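Local coordinates for protein uridylate kinase (Bacillus anthracis, PDB 2JJX) that catalyses, as a UMP kinase of pyrimidine biosynthesis, phosphoryl transfer from ATP to UMP, and also carries an allosteric nucleotide-binding site, at residues G51-I56 and H129-Y134. Numbering follows the deposited sequence.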
# COMPACT_ATOMS: atom_id res chain seq x y z
N GLY A 51 -2.24 -29.89 -21.54
CA GLY A 51 -2.48 -29.84 -20.11
C GLY A 51 -1.19 -29.68 -19.34
O GLY A 51 -1.07 -30.05 -18.17
N ILE A 52 -0.20 -29.13 -20.03
CA ILE A 52 1.05 -28.74 -19.41
C ILE A 52 0.76 -27.37 -18.80
O ILE A 52 0.05 -26.57 -19.41
CB ILE A 52 2.15 -28.61 -20.47
CG1 ILE A 52 2.49 -29.99 -21.01
CG2 ILE A 52 3.38 -27.93 -19.88
CD1 ILE A 52 3.56 -29.98 -22.05
N GLU A 53 1.25 -27.13 -17.59
CA GLU A 53 1.03 -25.83 -16.97
C GLU A 53 2.06 -24.78 -17.36
O GLU A 53 3.26 -25.03 -17.36
CB GLU A 53 0.86 -25.94 -15.47
CG GLU A 53 0.25 -27.22 -15.06
CD GLU A 53 0.63 -27.59 -13.65
OE1 GLU A 53 1.41 -26.83 -13.06
OE2 GLU A 53 0.19 -28.63 -13.14
N VAL A 54 1.56 -23.65 -17.84
CA VAL A 54 2.38 -22.58 -18.39
C VAL A 54 2.44 -21.29 -17.59
O VAL A 54 1.41 -20.78 -17.17
CB VAL A 54 1.86 -22.27 -19.83
CG1 VAL A 54 2.48 -21.00 -20.34
CG2 VAL A 54 2.15 -23.41 -20.77
N SER A 55 3.64 -20.73 -17.47
CA SER A 55 3.89 -19.40 -16.92
C SER A 55 4.61 -18.69 -18.05
O SER A 55 5.32 -19.35 -18.80
CB SER A 55 4.85 -19.44 -15.73
OG SER A 55 4.63 -20.59 -14.94
N ILE A 56 4.45 -17.38 -18.18
CA ILE A 56 5.13 -16.65 -19.26
C ILE A 56 5.81 -15.40 -18.74
O ILE A 56 5.25 -14.69 -17.91
CB ILE A 56 4.15 -16.35 -20.41
CG1 ILE A 56 3.36 -17.60 -20.80
CG2 ILE A 56 4.83 -15.65 -21.58
CD1 ILE A 56 2.51 -17.43 -22.03
N HIS A 129 -2.78 -20.96 -8.82
CA HIS A 129 -3.37 -20.73 -10.12
C HIS A 129 -2.92 -21.81 -11.08
O HIS A 129 -3.73 -22.52 -11.67
CB HIS A 129 -2.89 -19.38 -10.62
CG HIS A 129 -3.46 -18.20 -9.88
ND1 HIS A 129 -4.73 -18.20 -9.36
CD2 HIS A 129 -2.97 -16.95 -9.70
CE1 HIS A 129 -5.00 -17.00 -8.87
NE2 HIS A 129 -3.95 -16.22 -9.07
N LEU A 130 -1.60 -21.94 -11.21
CA LEU A 130 -0.94 -22.92 -12.08
C LEU A 130 -1.48 -24.32 -11.83
O LEU A 130 -1.82 -25.05 -12.76
CB LEU A 130 0.56 -22.89 -11.82
CG LEU A 130 1.44 -22.50 -13.00
CD1 LEU A 130 0.68 -21.69 -14.03
CD2 LEU A 130 2.63 -21.73 -12.46
N ASP A 131 -1.57 -24.66 -10.56
CA ASP A 131 -2.17 -25.91 -10.08
C ASP A 131 -3.62 -26.06 -10.52
O ASP A 131 -4.02 -27.13 -10.97
CB ASP A 131 -2.07 -25.95 -8.56
CG ASP A 131 -0.68 -26.34 -8.09
OD1 ASP A 131 0.18 -26.64 -8.95
OD2 ASP A 131 -0.46 -26.41 -6.86
N ASN A 132 -4.37 -24.96 -10.51
CA ASN A 132 -5.74 -24.93 -11.02
C ASN A 132 -5.84 -24.81 -12.54
O ASN A 132 -6.88 -24.45 -13.07
CB ASN A 132 -6.51 -23.78 -10.40
CG ASN A 132 -6.66 -23.92 -8.92
OD1 ASN A 132 -6.27 -24.93 -8.35
ND2 ASN A 132 -7.19 -22.89 -8.28
N GLY A 133 -4.74 -25.08 -13.25
CA GLY A 133 -4.75 -25.04 -14.70
C GLY A 133 -4.80 -23.69 -15.38
O GLY A 133 -5.02 -23.63 -16.59
N TYR A 134 -4.59 -22.60 -14.65
CA TYR A 134 -4.60 -21.29 -15.29
C TYR A 134 -3.32 -21.04 -16.08
O TYR A 134 -2.28 -21.63 -15.84
CB TYR A 134 -4.70 -20.16 -14.27
CG TYR A 134 -5.89 -20.21 -13.36
CD1 TYR A 134 -6.91 -21.15 -13.55
CD2 TYR A 134 -5.99 -19.32 -12.29
CE1 TYR A 134 -7.98 -21.22 -12.69
CE2 TYR A 134 -7.06 -19.38 -11.42
CZ TYR A 134 -8.05 -20.33 -11.63
OH TYR A 134 -9.13 -20.36 -10.78
O HOH W 1 -1.53 -23.96 -17.34
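L130 reaches from the last turn of its helix to the start of a strand, its two methyls forked over neighbouring residues: CD1 meets the carbonyl O of V54 at 3.3 Å, and CD2 lies 3.4 Å from OG of S55. The E53 side chain passes alongside the carbonyl O of L130, with CD 3.6 Å from it. CG of E53, anti to that residue's own carbonyl carbon (chi1 -30°), also stays near this oxygen. OE1 of E53 comes within 4.3 Å of OD1 of D131; R14 forms salt bridges with both carboxylates, so its charge would offset their repulsion. Beside the V54-V136 backbone pairing, a water accepts from N of V54 (3.1 Å) and donates to O of Y134 (2.9 Å). Just after D131 the helix ends in a Schellman motif, Y134 N bonded to H129 O and G133 N to L130 O. CB of Y134 is directed away from 51-56 and its side chain touches ATP, so this turn joins a nucleotide pocket to the central sheet of the amino acid kinase fold. Strands 135-139 and 14-19 flank 53-58 in parallel; L130 packs on their V136 and R14, V54 on I47 of helix 34-48.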